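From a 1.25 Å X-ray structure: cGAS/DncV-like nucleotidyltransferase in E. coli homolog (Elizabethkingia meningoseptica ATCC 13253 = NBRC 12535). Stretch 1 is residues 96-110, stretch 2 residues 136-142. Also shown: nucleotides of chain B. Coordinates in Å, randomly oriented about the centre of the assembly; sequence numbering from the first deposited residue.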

# COMPACT_ATOMS: atom_id res chain seq x y z
N TYR A 96 -12.76 11.86 23.42
CA TYR A 96 -12.71 10.52 22.82
C TYR A 96 -11.37 10.35 22.10
O TYR A 96 -11.19 10.81 20.96
N ASN A 97 -10.44 9.69 22.77
CA ASN A 97 -9.06 9.60 22.33
C ASN A 97 -8.82 8.31 21.55
O ASN A 97 -9.66 7.42 21.49
N PHE A 98 -7.61 8.20 20.99
CA PHE A 98 -7.35 7.09 20.10
C PHE A 98 -7.33 5.75 20.83
O PHE A 98 -7.78 4.74 20.29
N ASP A 99 -6.79 5.71 22.05
CA ASP A 99 -6.73 4.45 22.78
C ASP A 99 -8.13 3.87 22.94
O ASP A 99 -8.34 2.66 22.74
N GLU A 100 -9.10 4.71 23.30
CA GLU A 100 -10.48 4.27 23.45
C GLU A 100 -11.04 3.81 22.11
O GLU A 100 -11.75 2.80 22.03
N LEU A 101 -10.76 4.57 21.04
CA LEU A 101 -11.24 4.17 19.72
C LEU A 101 -10.74 2.78 19.35
O LEU A 101 -11.52 1.93 18.91
N LYS A 102 -9.44 2.54 19.52
CA LYS A 102 -8.90 1.25 19.10
C LYS A 102 -9.43 0.12 19.97
O LYS A 102 -9.73 -0.96 19.47
N ALA A 103 -9.56 0.37 21.27
CA ALA A 103 -10.12 -0.65 22.16
C ALA A 103 -11.57 -0.95 21.80
O ALA A 103 -12.00 -2.11 21.80
N ASP A 104 -12.35 0.08 21.49
CA ASP A 104 -13.75 -0.13 21.12
C ASP A 104 -13.85 -0.86 19.79
O ASP A 104 -14.75 -1.68 19.59
N THR A 105 -12.93 -0.57 18.86
CA THR A 105 -12.90 -1.27 17.58
C THR A 105 -12.60 -2.74 17.80
O THR A 105 -13.26 -3.62 17.23
N GLU A 106 -11.60 -3.04 18.64
CA GLU A 106 -11.27 -4.42 18.95
C GLU A 106 -12.46 -5.14 19.57
O GLU A 106 -12.77 -6.28 19.21
N GLU A 107 -13.17 -4.47 20.47
CA GLU A 107 -14.33 -5.06 21.12
C GLU A 107 -15.44 -5.36 20.12
O GLU A 107 -16.03 -6.44 20.13
N ALA A 108 -15.74 -4.39 19.25
CA ALA A 108 -16.77 -4.60 18.24
C ALA A 108 -16.44 -5.82 17.39
O ALA A 108 -17.33 -6.62 17.06
N LEU A 109 -15.16 -5.98 17.03
CA LEU A 109 -14.76 -7.11 16.20
C LEU A 109 -14.78 -8.41 17.00
O LEU A 109 -15.26 -9.43 16.50
N ARG A 110 -14.29 -8.38 18.23
CA ARG A 110 -14.26 -9.61 19.03
C ARG A 110 -15.66 -10.12 19.32
O ARG A 110 -15.88 -11.34 19.39
N ASP A 136 -7.01 -6.49 7.89
CA ASP A 136 -6.45 -5.57 8.86
C ASP A 136 -7.40 -4.40 8.95
O ASP A 136 -7.63 -3.72 7.95
N VAL A 137 -7.98 -4.17 10.13
CA VAL A 137 -8.88 -3.05 10.35
C VAL A 137 -8.07 -1.93 10.99
O VAL A 137 -7.44 -2.12 12.04
N ILE A 138 -8.10 -0.75 10.37
CA ILE A 138 -7.26 0.37 10.77
C ILE A 138 -8.16 1.48 11.31
O ILE A 138 -8.63 2.32 10.53
N PRO A 139 -8.46 1.50 12.61
CA PRO A 139 -9.16 2.67 13.17
C PRO A 139 -8.27 3.90 13.08
O PRO A 139 -7.05 3.82 13.23
N CYS A 140 -8.89 5.05 12.83
CA CYS A 140 -8.14 6.28 12.64
C CYS A 140 -9.08 7.47 12.74
O CYS A 140 -10.29 7.32 12.84
N PHE A 141 -8.48 8.66 12.73
CA PHE A 141 -9.18 9.93 12.71
C PHE A 141 -8.81 10.70 11.45
O PHE A 141 -7.85 10.39 10.75
N VAL A 142 -9.61 11.74 11.17
CA VAL A 142 -9.26 12.70 10.13
C VAL A 142 -7.99 13.45 10.50
O VAL A 142 -7.77 13.83 11.66

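Helix 98-110 runs roughly antiparallel to strand 136-142 (147° between their directions, 8.4 Å at closest approach). With no hydrogen bond crossing between them, the 446 Å² interface rests on apolar packing.

Leu101, Thr105 and Leu109, spaced four residues apart, point CA-to-CB toward the strand, where Val137 and Pro139 point back. Leu109 (m, t) brings CD1 to 4.0 Å from CG2 of Val137 (t), and Thr105 CG2 lies 4.0 Å from Val137 CG1. Pro139 takes Leu101 CD2 at 4.1 Å from its CB, and Lys102 CG at 4.1 Å from its CG.

The aromatic contacts differ in orientation. Leu101 (t, p) places CD2 over one face of Phe141, 4.1 Å from the ring centroid and 28° off the normal, a CH-pi contact. Phe98 (chi1 t) starts sideways but its ring reaches the strand edge-first, with CE1 3.4 Å from Pro139 O; its CB is 3.9 Å from Phe141 CE2.

Among the side-chain hydrogen bonds within stretch 1, Thr105 (m) donates OG1 to Leu101 O at 2.8 Å, while that OG1 also packs 3.6 Å from Pro139 CB. Asn97 (p) caps the helix, its OD1 accepting from Glu100 N at 3.0 Å. Lys102 NZ is bonded elsewhere in the structure.

Ile138 points away from the helix, its CD1 3.6 Å from O3' of the bound adenosine monophosphate; Asp136 OD2 lies 3.0 Å from the same O3'.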

# COMPACT_ATOMS: atom_id res chain seq x y z
CB TYR A 96 -13.88 10.33 21.86
CG TYR A 96 -14.08 8.90 21.40
CD1 TYR A 96 -14.42 7.89 22.29
CD2 TYR A 96 -13.97 8.57 20.05
CE1 TYR A 96 -14.61 6.59 21.87
CE2 TYR A 96 -14.18 7.28 19.62
CZ TYR A 96 -14.49 6.29 20.53
OH TYR A 96 -14.70 4.99 20.10
CB ASN A 97 -8.12 9.66 23.53
CG ASN A 97 -8.43 8.57 24.55
OD1 ASN A 97 -8.16 7.39 24.31
ND2 ASN A 97 -8.99 8.97 25.68
CB PHE A 98 -6.05 7.26 19.31
CG PHE A 98 -5.85 6.16 18.33
CD1 PHE A 98 -6.57 6.15 17.15
CD2 PHE A 98 -5.06 5.07 18.62
CE1 PHE A 98 -6.46 5.11 16.27
CE2 PHE A 98 -4.94 4.03 17.74
CZ PHE A 98 -5.64 4.05 16.56
CB ASP A 99 -6.11 4.64 24.15
CG ASP A 99 -4.64 4.95 24.09
OD1 ASP A 99 -4.00 4.64 23.06
OD2 ASP A 99 -4.11 5.50 25.08
CB GLU A 100 -11.34 5.40 23.99
CG GLU A 100 -11.01 5.91 25.36
CD GLU A 100 -11.80 7.17 25.68
OE1 GLU A 100 -11.25 8.28 25.53
OE2 GLU A 100 -12.99 7.04 26.03
CB LEU A 101 -10.82 5.19 18.66
CG LEU A 101 -11.21 4.81 17.23
CD1 LEU A 101 -12.72 4.77 17.04
CD2 LEU A 101 -10.58 5.79 16.24
CB LYS A 102 -7.37 1.30 19.08
CG LYS A 102 -6.74 0.05 18.52
CD LYS A 102 -5.27 0.23 18.24
CE LYS A 102 -4.64 -1.02 17.66
NZ LYS A 102 -3.18 -0.84 17.48
CB ALA A 103 -10.03 -0.20 23.61
CB ASP A 104 -14.46 1.22 21.04
CG ASP A 104 -14.69 1.85 22.40
OD1 ASP A 104 -14.45 1.19 23.44
OD2 ASP A 104 -15.12 3.02 22.43
CB THR A 105 -11.84 -0.63 16.68
OG1 THR A 105 -12.16 0.75 16.46
CG2 THR A 105 -11.80 -1.33 15.34
CB GLU A 106 -10.05 -4.46 19.87
CG GLU A 106 -9.55 -5.84 20.17
CD GLU A 106 -8.32 -5.85 21.07
OE1 GLU A 106 -7.82 -4.76 21.43
OE2 GLU A 106 -7.86 -6.95 21.41
CB GLU A 107 -14.82 -4.09 22.19
CG GLU A 107 -15.96 -4.56 23.03
CD GLU A 107 -16.17 -3.64 24.21
OE1 GLU A 107 -15.20 -3.39 24.96
OE2 GLU A 107 -17.31 -3.15 24.38
CB ALA A 108 -16.90 -3.35 17.36
CB LEU A 109 -13.39 -6.82 15.60
CG LEU A 109 -13.36 -5.64 14.62
CD1 LEU A 109 -11.93 -5.24 14.30
CD2 LEU A 109 -14.11 -6.00 13.35
CB ARG A 110 -13.52 -9.36 20.34
CG ARG A 110 -13.23 -10.63 21.10
CD ARG A 110 -12.20 -10.49 22.19
NE ARG A 110 -11.03 -9.75 21.83
CZ ARG A 110 -10.09 -10.31 21.10
NH1 ARG A 110 -9.01 -9.65 20.77
NH2 ARG A 110 -10.26 -11.57 20.68
CB ASP A 136 -5.09 -5.08 8.38
CG ASP A 136 -4.00 -6.10 8.56
OD1 ASP A 136 -4.26 -7.16 9.18
OD2 ASP A 136 -2.86 -5.84 8.11
CB VAL A 137 -10.08 -3.46 11.21
CG1 VAL A 137 -10.96 -2.26 11.49
CG2 VAL A 137 -10.84 -4.57 10.53
CB ILE A 138 -6.40 0.87 9.60
CG1 ILE A 138 -5.58 -0.29 9.03
CG2 ILE A 138 -5.50 1.99 10.06
CD1 ILE A 138 -5.24 -0.13 7.59
CB PRO A 139 -9.43 2.26 14.62
CG PRO A 139 -8.36 1.28 14.93
CD PRO A 139 -8.10 0.52 13.65
CB CYS A 140 -7.40 6.29 11.30
SG CYS A 140 -8.51 6.18 9.87
CB PHE A 141 -8.76 10.78 13.92
CG PHE A 141 -9.19 10.23 15.27
CD1 PHE A 141 -10.50 9.91 15.53
CD2 PHE A 141 -8.26 10.09 16.28
CE1 PHE A 141 -10.88 9.45 16.78
CE2 PHE A 141 -8.64 9.62 17.53
CZ PHE A 141 -9.94 9.30 17.77
CB VAL A 142 -10.41 13.70 9.94
CG1 VAL A 142 -10.01 14.85 9.02
CG2 VAL A 142 -11.64 13.00 9.40
P A B 2 2.89 -2.55 8.26
OP1 A B 2 3.20 -1.32 9.05
OP2 A B 2 3.32 -3.87 8.78
O5' A B 2 1.31 -2.60 8.04
C5' A B 2 0.44 -3.06 9.07
C4' A B 2 -0.96 -2.52 8.90
O4' A B 2 -0.94 -1.09 9.17
C3' A B 2 -1.55 -2.68 7.50
O3' A B 2 -2.96 -2.91 7.58
C2' A B 2 -1.27 -1.33 6.85
O2' A B 2 -2.17 -0.98 5.81
C1' A B 2 -1.38 -0.37 8.03
N9 A B 2 -0.52 0.80 7.88
C8 A B 2 0.85 0.85 8.02
N7 A B 2 1.36 2.04 7.83
C5 A B 2 0.26 2.83 7.53
C6 A B 2 0.12 4.19 7.21
N6 A B 2 1.13 5.06 7.14
N1 A B 2 -1.12 4.64 6.99
C2 A B 2 -2.15 3.80 7.04
N3 A B 2 -2.16 2.50 7.33
C4 A B 2 -0.91 2.08 7.56